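Long-range contacts in mandelate racemase/muconate lactonizing enzyme (Roseovarius nubinhibens, PDB 2QDD), which is a magnesium-dependent enolase-superfamily enzyme of unknown substrate that probably abstracts a proton next to a carboxylate: residues 137-143 with 161-167; 176-181 with 209-215; 200-206 with 219-223; 297-303 with 322-328; 226-230 with 254-260. All blocks are in the same frame, centred on the assembly; numbering follows the deposited sequence.

Contact 1: 137-143 with 161-167; sequences INSSIST and YRTHSAK
Lys167, Ser139 and Ile141 bury the most surface where 137-143 and 161-167 run side by side. Ser139 is gripped from both ends: its backbone N donates to Thr163 O at 2.9 Å, and its O receives Ser165 N. Its CB lies over one face of Tyr161, 3.8 Å from the centroid in a CH-pi contact, and Ile137 O meets the edge of the same ring. With chi1 at 69°, Ser139 OG sits between the backbone N and carbonyl carbon and reaches the edge of the His164 imidazole, 2.6 Å from ND1, in a hydrogen bond either atom could donate. The strands are neighbours in the parallel barrel of the enolase superfamily, the two ends of a right-handed beta-alpha-beta unit whose crossover helix, 146-159, receives the side chain of Ile141. That isoleucine continues the ladder: its N donates to Ser165 O, and its O accepts from Lys167 N at 3.0 Å. Lys167 CG bends over the same oxygen, 3.3 Å from Ile141 O, before the chain turns at chi2 (-84°) and carries NZ to a salt bridge with the magnesium-site residue Asp196. Thr143 OG1 donates to Lys167 O at 3.0 Å from above the carbonyl plane.

Contact 2: 176-181 with 209-215; sequences DIARIE and VLNSVRA
Helix 173-185 brings one flank of residues 176-181 against the last turn of helix 203-210 and the loop after it, with CA atoms 5.8 Å apart at Ile177 and Val209. Ile177 lays CG1 against Val209 CB at 3.7 Å and extends CD1 to Ser212 CB. Ile180 divides its branches: CD1 meets Val209 CG2, while CG2, anti to the backbone N, touches both Val213 CG2 and Ala215 CB, 3.7 Å from each. These consecutive outer helices of the barrel enclose this apolar seam. At its edge Glu181 slides CG along Val213 CG2, then bends at chi2 (-82°) so that OE1 accepts from Arg214 N at 3.1 Å, met from above the carboxylate plane. OE1 also lies over the centre of the Arg214 guanidinium face, a long salt bridge of charges alone, 3.7 Å from NH2. Were Glu181 cut back to an alanine, Arg214 N would probably lose this acceptor and the guanidinium its neighbouring charge. Water 2 donates to Glu181 OE1 and, weakly, to Ser212 O.

Contact 3: 200-206 with 219-223; sequences AWTPAIA and IEQPC
The beta-alpha-beta unit formed by strand 192-196, helix 203-210 and strand 218-220 is closed here at the carboxylate-bearing end of the barrel, where Glu220, a ligand of the magnesium site left empty in this chain, ends its strand. Segments 200-206 and 219-223 are joined by one backbone hydrogen bond, Trp201 N to Pro222 O at 3.2 Å; the donor lies almost in line with the carbonyl, although the angle at the hydrogen is only 143°. The side chains of Trp201 and Pro222 cross at about a right angle, Trp201 CE3 lying 3.7 Å from Pro222 CB and CZ3 more loosely 4.4 Å from Ile219 CG2. The far side of the indole is fixed by NE1, which bonds to Asp176. Cys223 SG rests on the start of the helix, 3.7 Å from Pro203 N and 4.4 Å from Ala206 CB. Gln221 braces the same turn: its NE2 donates to Cys223 O at 2.9 Å, with the acceptor in the amide plane. Gln221 OE1 accepts from Asp243 N, tying this turn to the next metal-binding strand end. Outside, helix 226-233 covers Pro203, Ala206 and Cys223, Val209 packs on Trp201, and Gly288 of the second subunit touches Pro203.

Contact 4: 297-303 with 322-328; sequences GGTALAD and WLGHAHL
Asp303 and His325 form the first shell. Asp303 OD2 accepts from both His325 N and His325 ND1, each at 2.8 Å: the backbone N-H uses the syn lone pair, while the ring nitrogen arrives on the anti side, slightly out of the carboxylate plane. OD1 takes Gly324 N at 3.0 Å. His325 chi1 of 70° folds the ring back between its own backbone N and carbonyl carbon, which is what lets a single residue offer both donors. Ala300 CB supports the imidazole, 3.5 Å from His325 ND1. Gly324 itself could hardly be anything larger, since a side chain there would collide with Gly298 O. Further out, water 4 joins Asp303 OD1 to Trp322 O, and water 3 accepts from Gly298 N and donates weakly to Gly324 O. Leu328 CD1 packs on Gly298 O at 3.7 Å. Asp303 is positioned by the first turn of helix 300-311, whose N-cap is Thr299: its OG1 accepts from Leu301 N at 3.1 Å and bonds to Glu51 and Tyr37 of the N-terminal domain. The three N-H groups and the water probably stabilise the buried carboxylate, whose bonds fix the imidazole and loop 322-328 against the helix start.

Contact 5: 226-230 with 254-260; sequences LDQCA and AAWSRGA
A chi1 of 172° swings Leu226 CG away from its own N and sends both methyls to 254-260, while Arg258 runs extended from CG to NE and then turns at chi4 (-89°) to bring its guanidinium to Asp227. Leu226 CD1 touches Ala260 CB at 3.7 Å and Ala255 CB, and CD2 touches Ala254 CB at 3.8 Å. Ala230 CB adds a methyl contact, 3.8 Å from Ala260 CB. Helices 226-233 and 249-258 are successive outer helices of the barrel; their segments 226-230 and 254-258 run at 25° with axes 10.8 Å apart, and the second ends in a Schellman motif at Gly259 that swings Ala260 back toward Ala230. Nearer the surface Asp227 OD2 lies 3.0 Å from Arg258 NH1 and 3.3 Å from NH2, a salt bridge with two weak, bent hydrogen bonds, the carboxylate and guanidinium planes almost perpendicular. An asparagine in place of Asp227 would probably leave the Arg258 charge without its mate. Water 5 bridges Asp227 O and Arg258 NH2.

Overall arrangement
Contacts 1, 2, 3 and 5 lie in the barrel wall; contact 4, also in the barrel domain, faces the N-terminal domain. Contacts 1 and 3 lie closest to the metal site: Lys167 comes within about 3 Å of Asp196, side chain to side chain, and contact 3 holds Glu220. Contact 2 reaches contact 3 through Asp176 OD2, 3.1 Å from Trp201 NE1, and contact 5 abuts contact 3 where Gln221 NE2 lies 3.4 Å from Cys229 SG; contacts 2, 3 and 5 also meet the second subunit. Contact 4 touches contact 1 where Trp322 NE1 lies 3.4 Å from Ser140 OG, and the Trp322 side chain stands about 9 Å from that of Asp196.

Contact 1: 137-143 with 161-167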
# COMPACT_ATOMS: atom_id res chain seq x y z
N ILE A 137 -39.49 5.45 10.05
CA ILE A 137 -39.48 6.44 8.99
C ILE A 137 -38.80 7.68 9.53
O ILE A 137 -39.10 8.11 10.65
CB ILE A 137 -40.93 6.77 8.50
CG1 ILE A 137 -41.67 5.51 8.03
CG2 ILE A 137 -40.93 7.84 7.40
CD1 ILE A 137 -40.89 4.66 7.02
N ASN A 138 -37.87 8.24 8.77
CA ASN A 138 -37.22 9.48 9.19
C ASN A 138 -37.89 10.78 8.71
O ASN A 138 -38.47 10.83 7.63
CB ASN A 138 -35.71 9.47 8.93
CG ASN A 138 -35.37 9.57 7.46
OD1 ASN A 138 -35.25 10.67 6.92
ND2 ASN A 138 -35.18 8.43 6.82
N SER A 139 -37.81 11.82 9.54
CA SER A 139 -38.26 13.15 9.17
C SER A 139 -37.23 13.90 8.33
O SER A 139 -36.05 13.55 8.33
CB SER A 139 -38.57 13.97 10.42
OG SER A 139 -37.39 14.28 11.15
N SER A 140 -37.69 14.92 7.62
CA SER A 140 -36.81 15.82 6.88
C SER A 140 -36.86 17.21 7.47
O SER A 140 -37.90 17.87 7.47
CB SER A 140 -37.22 15.87 5.41
OG SER A 140 -37.34 14.56 4.88
N ILE A 141 -35.71 17.65 7.99
CA ILE A 141 -35.59 18.95 8.65
C ILE A 141 -34.85 19.93 7.75
O ILE A 141 -33.64 19.82 7.55
CB ILE A 141 -34.87 18.83 10.02
CG1 ILE A 141 -35.40 17.64 10.85
CG2 ILE A 141 -34.91 20.16 10.79
CD1 ILE A 141 -36.87 17.73 11.28
N SER A 142 -35.60 20.90 7.22
CA SER A 142 -35.09 21.90 6.27
C SER A 142 -34.09 22.85 6.92
O SER A 142 -34.14 23.09 8.13
CB SER A 142 -36.25 22.71 5.69
OG SER A 142 -36.96 21.97 4.71
N THR A 143 -33.18 23.38 6.10
CA THR A 143 -32.12 24.28 6.55
C THR A 143 -32.69 25.59 7.11
O THR A 143 -33.69 26.11 6.61
CB THR A 143 -31.12 24.60 5.41
OG1 THR A 143 -31.03 23.48 4.51
CG2 THR A 143 -29.74 24.90 5.96
N TYR A 161 -41.99 10.93 14.67
CA TYR A 161 -40.67 10.65 14.11
C TYR A 161 -39.61 10.55 15.20
O TYR A 161 -39.53 11.41 16.08
CB TYR A 161 -40.26 11.76 13.14
CG TYR A 161 -41.04 11.82 11.85
CD1 TYR A 161 -41.91 12.89 11.60
CD2 TYR A 161 -40.90 10.83 10.88
CE1 TYR A 161 -42.62 12.97 10.41
CE2 TYR A 161 -41.61 10.90 9.68
CZ TYR A 161 -42.47 11.97 9.45
OH TYR A 161 -43.17 12.03 8.28
N ARG A 162 -38.78 9.51 15.14
CA ARG A 162 -37.69 9.33 16.10
C ARG A 162 -36.32 9.38 15.44
O ARG A 162 -35.30 9.35 16.12
CB ARG A 162 -37.86 8.01 16.86
CG ARG A 162 -39.22 7.81 17.49
CD ARG A 162 -39.21 6.73 18.54
NE ARG A 162 -39.08 7.28 19.89
CZ ARG A 162 -38.03 7.12 20.68
NH1 ARG A 162 -36.98 6.42 20.26
NH2 ARG A 162 -38.01 7.67 21.88
N THR A 163 -36.30 9.46 14.12
CA THR A 163 -35.07 9.65 13.36
C THR A 163 -35.24 10.86 12.45
O THR A 163 -36.31 11.06 11.88
CB THR A 163 -34.71 8.39 12.53
OG1 THR A 163 -34.87 7.22 13.34
CG2 THR A 163 -33.25 8.44 12.04
N HIS A 164 -34.20 11.68 12.36
CA HIS A 164 -34.29 12.98 11.70
C HIS A 164 -33.12 13.18 10.75
O HIS A 164 -31.96 13.00 11.13
CB HIS A 164 -34.35 14.11 12.74
CG HIS A 164 -35.35 13.89 13.82
ND1 HIS A 164 -36.71 14.00 13.62
CD2 HIS A 164 -35.20 13.53 15.12
CE1 HIS A 164 -37.35 13.73 14.74
NE2 HIS A 164 -36.46 13.45 15.67
N SER A 165 -33.44 13.55 9.52
CA SER A 165 -32.44 13.97 8.55
C SER A 165 -32.38 15.50 8.54
O SER A 165 -33.24 16.15 7.95
CB SER A 165 -32.80 13.44 7.16
OG SER A 165 -31.66 13.38 6.33
N ALA A 166 -31.37 16.05 9.20
CA ALA A 166 -31.13 17.49 9.22
C ALA A 166 -30.29 17.91 8.02
O ALA A 166 -29.17 17.45 7.83
CB ALA A 166 -30.46 17.90 10.52
N LYS A 167 -30.85 18.80 7.20
CA LYS A 167 -30.22 19.21 5.95
C LYS A 167 -29.31 20.42 6.18
O LYS A 167 -29.79 21.52 6.48
CB LYS A 167 -31.27 19.52 4.88
CG LYS A 167 -32.39 18.50 4.78
CD LYS A 167 -32.01 17.31 3.91
CE LYS A 167 -32.95 16.13 4.16
NZ LYS A 167 -32.53 14.93 3.38
O HOH W 1 -39.07 7.63 13.15

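Contact 2: 176-181 with 209-215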
# COMPACT_ATOMS: atom_id res chain seq x y z
N ASP A 176 -22.68 26.16 9.73
CA ASP A 176 -22.81 24.70 9.82
C ASP A 176 -22.36 24.15 11.18
O ASP A 176 -23.00 23.24 11.71
CB ASP A 176 -22.05 24.00 8.69
CG ASP A 176 -22.86 23.92 7.39
OD1 ASP A 176 -24.11 23.96 7.44
OD2 ASP A 176 -22.23 23.81 6.32
N ILE A 177 -21.28 24.71 11.73
CA ILE A 177 -20.81 24.36 13.07
C ILE A 177 -21.88 24.66 14.12
O ILE A 177 -22.19 23.81 14.96
CB ILE A 177 -19.46 25.07 13.42
CG1 ILE A 177 -18.33 24.49 12.56
CG2 ILE A 177 -19.09 24.88 14.89
CD1 ILE A 177 -17.21 25.47 12.23
N ALA A 178 -22.47 25.86 14.05
CA ALA A 178 -23.54 26.27 14.97
C ALA A 178 -24.84 25.48 14.81
O ALA A 178 -25.55 25.26 15.79
CB ALA A 178 -23.81 27.77 14.83
N ARG A 179 -25.14 25.06 13.58
CA ARG A 179 -26.25 24.15 13.31
C ARG A 179 -26.04 22.77 13.93
O ARG A 179 -26.90 22.27 14.64
CB ARG A 179 -26.46 23.99 11.80
CG ARG A 179 -27.33 25.04 11.17
CD ARG A 179 -27.23 24.97 9.66
NE ARG A 179 -27.52 26.26 9.04
CZ ARG A 179 -27.17 26.61 7.81
NH1 ARG A 179 -26.51 25.75 7.03
NH2 ARG A 179 -27.48 27.81 7.34
N ILE A 180 -24.88 22.17 13.64
CA ILE A 180 -24.56 20.83 14.12
C ILE A 180 -24.57 20.77 15.65
O ILE A 180 -25.20 19.88 16.22
CB ILE A 180 -23.21 20.33 13.53
CG1 ILE A 180 -23.37 19.94 12.05
CG2 ILE A 180 -22.69 19.12 14.29
CD1 ILE A 180 -22.08 19.94 11.27
N GLU A 181 -23.93 21.74 16.29
CA GLU A 181 -23.78 21.72 17.75
C GLU A 181 -25.07 21.98 18.52
O GLU A 181 -25.24 21.48 19.63
CB GLU A 181 -22.66 22.66 18.22
CG GLU A 181 -21.26 22.28 17.76
CD GLU A 181 -20.58 21.21 18.62
OE1 GLU A 181 -19.46 21.48 19.12
OE2 GLU A 181 -21.14 20.10 18.79
N VAL A 209 -15.23 21.96 9.37
CA VAL A 209 -16.39 21.85 10.25
C VAL A 209 -16.44 20.61 11.15
O VAL A 209 -16.74 20.73 12.34
CB VAL A 209 -17.79 22.27 9.63
CG1 VAL A 209 -17.68 22.86 8.23
CG2 VAL A 209 -18.83 21.16 9.71
N LEU A 210 -16.09 19.44 10.61
CA LEU A 210 -16.18 18.19 11.38
C LEU A 210 -15.10 18.05 12.44
O LEU A 210 -15.32 17.38 13.44
CB LEU A 210 -16.21 16.96 10.46
CG LEU A 210 -17.42 16.81 9.55
CD1 LEU A 210 -17.31 15.57 8.68
CD2 LEU A 210 -18.71 16.79 10.36
N ASN A 211 -13.96 18.71 12.25
CA ASN A 211 -12.95 18.79 13.30
C ASN A 211 -13.11 19.98 14.25
O ASN A 211 -12.28 20.18 15.13
CB ASN A 211 -11.53 18.72 12.71
CG ASN A 211 -11.22 17.36 12.09
OD1 ASN A 211 -11.82 16.35 12.46
ND2 ASN A 211 -10.28 17.33 11.16
N SER A 212 -14.17 20.76 14.07
CA SER A 212 -14.51 21.86 14.98
C SER A 212 -15.62 21.50 15.96
O SER A 212 -15.97 22.29 16.84
CB SER A 212 -14.91 23.10 14.18
OG SER A 212 -13.88 23.48 13.29
N VAL A 213 -16.15 20.29 15.81
CA VAL A 213 -17.48 19.93 16.30
C VAL A 213 -17.35 18.73 17.25
O VAL A 213 -16.55 17.82 17.00
CB VAL A 213 -18.43 19.69 15.08
CG1 VAL A 213 -19.10 18.33 15.09
CG2 VAL A 213 -19.43 20.81 14.93
N ARG A 214 -18.10 18.75 18.36
CA ARG A 214 -18.06 17.66 19.33
C ARG A 214 -18.98 16.50 18.95
O ARG A 214 -18.81 15.38 19.42
CB ARG A 214 -18.42 18.17 20.73
CG ARG A 214 -17.26 18.75 21.51
CD ARG A 214 -17.73 19.27 22.87
NE ARG A 214 -18.25 20.64 22.79
CZ ARG A 214 -19.55 20.96 22.76
NH1 ARG A 214 -20.48 20.02 22.80
NH2 ARG A 214 -19.90 22.24 22.68
N ALA A 215 -19.96 16.80 18.10
CA ALA A 215 -20.97 15.84 17.67
C ALA A 215 -20.40 14.70 16.82
O ALA A 215 -19.63 14.92 15.89
CB ALA A 215 -22.05 16.55 16.90
O HOH W 2 -18.49 24.19 18.22

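Contact 3: 200-206 with 219-223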
# COMPACT_ATOMS: atom_id res chain seq x y z
N ALA A 200 -22.55 19.22 -0.75
CA ALA A 200 -22.34 20.67 -0.78
C ALA A 200 -20.96 21.12 -0.27
O ALA A 200 -20.59 22.28 -0.43
CB ALA A 200 -23.45 21.39 -0.02
N TRP A 201 -20.22 20.21 0.35
CA TRP A 201 -18.87 20.51 0.83
C TRP A 201 -17.78 20.11 -0.17
O TRP A 201 -17.95 19.17 -0.95
CB TRP A 201 -18.62 19.85 2.18
CG TRP A 201 -19.39 20.46 3.31
CD1 TRP A 201 -19.98 21.70 3.33
CD2 TRP A 201 -19.66 19.87 4.59
NE1 TRP A 201 -20.60 21.91 4.55
CE2 TRP A 201 -20.42 20.80 5.33
CE3 TRP A 201 -19.34 18.63 5.17
CZ2 TRP A 201 -20.86 20.54 6.63
CZ3 TRP A 201 -19.77 18.38 6.47
CH2 TRP A 201 -20.53 19.32 7.18
N THR A 202 -16.68 20.85 -0.16
CA THR A 202 -15.39 20.35 -0.64
C THR A 202 -14.69 19.67 0.55
O THR A 202 -15.10 19.90 1.70
CB THR A 202 -14.52 21.49 -1.20
OG1 THR A 202 -14.52 22.60 -0.28
CG2 THR A 202 -15.02 21.94 -2.58
N PRO A 203 -13.68 18.81 0.29
CA PRO A 203 -12.93 18.20 1.40
C PRO A 203 -12.43 19.17 2.47
O PRO A 203 -12.49 18.85 3.65
CB PRO A 203 -11.75 17.52 0.70
CG PRO A 203 -12.28 17.17 -0.63
CD PRO A 203 -13.19 18.31 -1.01
N ALA A 204 -11.97 20.35 2.05
CA ALA A 204 -11.47 21.40 2.95
C ALA A 204 -12.50 21.88 3.97
O ALA A 204 -12.19 22.01 5.16
CB ALA A 204 -10.97 22.57 2.14
N ILE A 205 -13.71 22.15 3.50
CA ILE A 205 -14.79 22.62 4.36
C ILE A 205 -15.24 21.51 5.30
O ILE A 205 -15.40 21.74 6.49
CB ILE A 205 -15.99 23.20 3.54
CG1 ILE A 205 -15.56 24.46 2.78
CG2 ILE A 205 -17.16 23.56 4.45
CD1 ILE A 205 -16.40 24.76 1.53
N ALA A 206 -15.40 20.30 4.76
CA ALA A 206 -15.73 19.11 5.56
C ALA A 206 -14.76 18.87 6.72
O ALA A 206 -15.19 18.70 7.86
CB ALA A 206 -15.82 17.88 4.69
N ILE A 219 -22.72 11.48 9.27
CA ILE A 219 -22.60 12.48 8.21
C ILE A 219 -22.86 11.80 6.88
O ILE A 219 -22.15 10.87 6.50
CB ILE A 219 -21.20 13.15 8.19
CG1 ILE A 219 -20.83 13.72 9.57
CG2 ILE A 219 -21.12 14.22 7.10
CD1 ILE A 219 -21.83 14.73 10.15
N GLU A 220 -23.89 12.27 6.18
CA GLU A 220 -24.27 11.68 4.91
C GLU A 220 -23.63 12.44 3.76
O GLU A 220 -23.81 13.66 3.64
CB GLU A 220 -25.79 11.63 4.77
CG GLU A 220 -26.28 10.79 3.60
CD GLU A 220 -27.77 10.99 3.30
OE1 GLU A 220 -28.56 11.16 4.26
OE2 GLU A 220 -28.14 10.97 2.11
N GLN A 221 -22.86 11.70 2.96
CA GLN A 221 -22.27 12.14 1.69
C GLN A 221 -21.81 13.61 1.66
O GLN A 221 -22.45 14.46 1.04
CB GLN A 221 -23.19 11.78 0.52
CG GLN A 221 -22.60 12.02 -0.87
CD GLN A 221 -21.88 10.83 -1.45
OE1 GLN A 221 -22.39 9.71 -1.41
NE2 GLN A 221 -20.71 11.06 -2.02
N PRO A 222 -20.70 13.91 2.37
CA PRO A 222 -20.30 15.31 2.49
C PRO A 222 -19.81 15.92 1.16
O PRO A 222 -20.01 17.11 0.92
CB PRO A 222 -19.18 15.28 3.54
CG PRO A 222 -18.64 13.90 3.49
CD PRO A 222 -19.77 13.00 3.07
N CYS A 223 -19.22 15.09 0.30
CA CYS A 223 -18.57 15.55 -0.92
C CYS A 223 -19.11 14.82 -2.15
O CYS A 223 -19.92 13.90 -2.03
CB CYS A 223 -17.05 15.38 -0.81
SG CYS A 223 -16.30 16.26 0.59

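Contact 4: 297-303 with 322-328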
# COMPACT_ATOMS: atom_id res chain seq x y z
N GLY A 297 -37.47 9.07 -5.17
CA GLY A 297 -38.68 9.88 -5.04
C GLY A 297 -39.89 9.20 -5.62
O GLY A 297 -39.82 8.05 -6.10
N GLY A 298 -41.02 9.90 -5.58
CA GLY A 298 -42.24 9.47 -6.25
C GLY A 298 -43.27 8.88 -5.31
O GLY A 298 -43.27 9.16 -4.11
N THR A 299 -44.15 8.06 -5.87
CA THR A 299 -45.37 7.67 -5.19
C THR A 299 -45.13 6.50 -4.25
O THR A 299 -44.02 5.95 -4.20
CB THR A 299 -46.50 7.30 -6.18
OG1 THR A 299 -46.25 6.00 -6.74
CG2 THR A 299 -46.63 8.32 -7.30
N ALA A 300 -46.18 6.11 -3.54
CA ALA A 300 -46.17 4.94 -2.66
C ALA A 300 -45.89 3.62 -3.37
O ALA A 300 -45.65 2.61 -2.72
CB ALA A 300 -47.47 4.87 -1.86
N LEU A 301 -45.90 3.63 -4.71
CA LEU A 301 -45.54 2.45 -5.49
C LEU A 301 -44.04 2.12 -5.41
O LEU A 301 -43.67 1.01 -5.01
CB LEU A 301 -46.03 2.59 -6.95
CG LEU A 301 -45.86 1.40 -7.90
CD1 LEU A 301 -46.43 0.14 -7.34
CD2 LEU A 301 -46.46 1.64 -9.26
N ALA A 302 -43.19 3.08 -5.77
CA ALA A 302 -41.74 3.00 -5.52
C ALA A 302 -41.37 2.85 -4.04
O ALA A 302 -40.48 2.07 -3.70
CB ALA A 302 -41.03 4.21 -6.13
N ASP A 303 -42.05 3.60 -3.17
CA ASP A 303 -41.83 3.55 -1.72
C ASP A 303 -42.06 2.17 -1.11
O ASP A 303 -41.33 1.77 -0.20
CB ASP A 303 -42.71 4.56 -1.00
CG ASP A 303 -42.25 5.99 -1.22
OD1 ASP A 303 -41.04 6.20 -1.45
OD2 ASP A 303 -43.11 6.90 -1.17
N TRP A 322 -36.97 6.56 4.24
CA TRP A 322 -37.65 7.78 3.85
C TRP A 322 -38.81 7.38 2.93
O TRP A 322 -38.67 6.46 2.12
CB TRP A 322 -36.66 8.69 3.12
CG TRP A 322 -37.19 10.00 2.64
CD1 TRP A 322 -37.50 11.09 3.40
CD2 TRP A 322 -37.42 10.38 1.27
NE1 TRP A 322 -37.93 12.12 2.59
CE2 TRP A 322 -37.89 11.71 1.28
CE3 TRP A 322 -37.29 9.72 0.04
CZ2 TRP A 322 -38.22 12.40 0.11
CZ3 TRP A 322 -37.62 10.40 -1.12
CH2 TRP A 322 -38.08 11.73 -1.08
N LEU A 323 -39.94 8.06 3.07
CA LEU A 323 -41.07 7.85 2.17
C LEU A 323 -41.24 9.04 1.25
O LEU A 323 -41.50 10.16 1.70
CB LEU A 323 -42.36 7.60 2.97
CG LEU A 323 -42.84 6.17 3.28
CD1 LEU A 323 -41.74 5.11 3.28
CD2 LEU A 323 -43.62 6.15 4.59
N GLY A 324 -41.07 8.80 -0.05
CA GLY A 324 -41.22 9.82 -1.09
C GLY A 324 -42.59 10.49 -1.12
O GLY A 324 -42.68 11.72 -1.26
N HIS A 325 -43.64 9.68 -0.96
CA HIS A 325 -45.02 10.13 -1.16
C HIS A 325 -45.51 11.10 -0.09
O HIS A 325 -46.48 11.83 -0.30
CB HIS A 325 -45.97 8.94 -1.32
CG HIS A 325 -46.18 8.14 -0.07
ND1 HIS A 325 -45.54 6.95 0.17
CD2 HIS A 325 -46.98 8.36 1.01
CE1 HIS A 325 -45.92 6.47 1.34
NE2 HIS A 325 -46.79 7.31 1.87
N ALA A 326 -44.83 11.12 1.05
CA ALA A 326 -45.04 12.11 2.11
C ALA A 326 -44.79 13.55 1.67
O ALA A 326 -45.30 14.49 2.30
CB ALA A 326 -44.20 11.77 3.33
N HIS A 327 -44.02 13.73 0.61
CA HIS A 327 -43.64 15.06 0.14
C HIS A 327 -44.46 15.52 -1.06
O HIS A 327 -44.29 16.64 -1.54
CB HIS A 327 -42.14 15.12 -0.12
CG HIS A 327 -41.31 14.97 1.11
ND1 HIS A 327 -40.78 16.04 1.79
CD2 HIS A 327 -40.95 13.86 1.81
CE1 HIS A 327 -40.12 15.60 2.85
NE2 HIS A 327 -40.21 14.29 2.89
N LEU A 328 -45.34 14.64 -1.54
CA LEU A 328 -46.26 14.95 -2.64
C LEU A 328 -47.58 15.53 -2.15
O LEU A 328 -48.06 15.18 -1.07
CB LEU A 328 -46.55 13.69 -3.47
CG LEU A 328 -45.40 12.89 -4.09
CD1 LEU A 328 -45.96 11.62 -4.71
CD2 LEU A 328 -44.62 13.72 -5.11
O HOH W 3 -41.58 12.01 -3.86
O HOH W 4 -38.83 5.05 -0.12

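Contact 5: 226-230 with 254-260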
# COMPACT_ATOMS: atom_id res chain seq x y z
N LEU A 226 -16.53 9.65 -4.35
CA LEU A 226 -16.00 8.67 -3.41
C LEU A 226 -14.58 8.98 -2.93
O LEU A 226 -14.32 8.92 -1.72
CB LEU A 226 -16.07 7.26 -4.02
CG LEU A 226 -15.40 6.09 -3.29
CD1 LEU A 226 -16.05 5.87 -1.96
CD2 LEU A 226 -15.48 4.83 -4.13
N ASP A 227 -13.70 9.32 -3.87
CA ASP A 227 -12.33 9.78 -3.58
C ASP A 227 -12.25 10.90 -2.56
O ASP A 227 -11.44 10.86 -1.62
CB ASP A 227 -11.65 10.26 -4.88
CG ASP A 227 -10.60 9.30 -5.37
OD1 ASP A 227 -10.78 8.74 -6.48
OD2 ASP A 227 -9.57 9.10 -4.68
N GLN A 228 -13.09 11.91 -2.74
CA GLN A 228 -13.14 13.06 -1.85
C GLN A 228 -13.70 12.66 -0.48
O GLN A 228 -13.21 13.12 0.55
CB GLN A 228 -14.00 14.16 -2.47
CG GLN A 228 -13.31 14.97 -3.54
CD GLN A 228 -14.26 15.91 -4.25
OE1 GLN A 228 -15.11 16.55 -3.63
NE2 GLN A 228 -14.13 15.98 -5.57
N CYS A 229 -14.72 11.79 -0.49
CA CYS A 229 -15.35 11.32 0.74
C CYS A 229 -14.43 10.45 1.60
O CYS A 229 -14.43 10.57 2.83
CB CYS A 229 -16.65 10.58 0.42
SG CYS A 229 -18.04 11.68 -0.00
N ALA A 230 -13.65 9.60 0.95
CA ALA A 230 -12.66 8.75 1.61
C ALA A 230 -11.51 9.55 2.21
O ALA A 230 -10.95 9.18 3.25
CB ALA A 230 -12.12 7.71 0.62
N ALA A 254 -15.43 -0.71 -4.18
CA ALA A 254 -14.45 0.36 -4.04
C ALA A 254 -14.54 1.09 -2.70
O ALA A 254 -13.51 1.32 -2.06
CB ALA A 254 -14.56 1.35 -5.19
N ALA A 255 -15.76 1.44 -2.29
CA ALA A 255 -15.99 2.10 -1.00
C ALA A 255 -15.52 1.23 0.17
O ALA A 255 -14.90 1.72 1.11
CB ALA A 255 -17.47 2.45 -0.83
N TRP A 256 -15.80 -0.07 0.07
CA TRP A 256 -15.40 -1.04 1.08
C TRP A 256 -13.87 -1.18 1.24
O TRP A 256 -13.36 -1.14 2.36
CB TRP A 256 -16.05 -2.41 0.82
CG TRP A 256 -15.52 -3.46 1.73
CD1 TRP A 256 -15.86 -3.66 3.04
CD2 TRP A 256 -14.50 -4.42 1.43
NE1 TRP A 256 -15.13 -4.70 3.57
CE2 TRP A 256 -14.28 -5.18 2.60
CE3 TRP A 256 -13.74 -4.71 0.29
CZ2 TRP A 256 -13.35 -6.22 2.66
CZ3 TRP A 256 -12.81 -5.74 0.34
CH2 TRP A 256 -12.62 -6.48 1.52
N SER A 257 -13.17 -1.35 0.12
CA SER A 257 -11.72 -1.57 0.14
C SER A 257 -10.89 -0.33 0.50
O SER A 257 -9.76 -0.46 0.96
CB SER A 257 -11.23 -2.19 -1.18
OG SER A 257 -11.57 -1.38 -2.28
N ARG A 258 -11.46 0.86 0.30
CA ARG A 258 -10.84 2.12 0.75
C ARG A 258 -11.12 2.42 2.22
O ARG A 258 -10.47 3.27 2.81
CB ARG A 258 -11.33 3.30 -0.09
CG ARG A 258 -10.82 3.35 -1.52
CD ARG A 258 -11.74 4.21 -2.37
NE ARG A 258 -11.11 4.67 -3.60
CZ ARG A 258 -10.40 5.79 -3.72
NH1 ARG A 258 -9.87 6.12 -4.89
NH2 ARG A 258 -10.22 6.59 -2.67
N GLY A 259 -12.10 1.73 2.81
CA GLY A 259 -12.59 2.05 4.15
C GLY A 259 -13.29 3.39 4.25
O GLY A 259 -13.17 4.09 5.25
N ALA A 260 -14.06 3.73 3.21
CA ALA A 260 -14.57 5.08 3.01
C ALA A 260 -15.79 5.40 3.85
O ALA A 260 -16.15 6.57 4.01
CB ALA A 260 -14.89 5.30 1.55
O HOH W 5 -8.96 9.32 -1.37
O HOH W 6 -10.97 6.27 4.06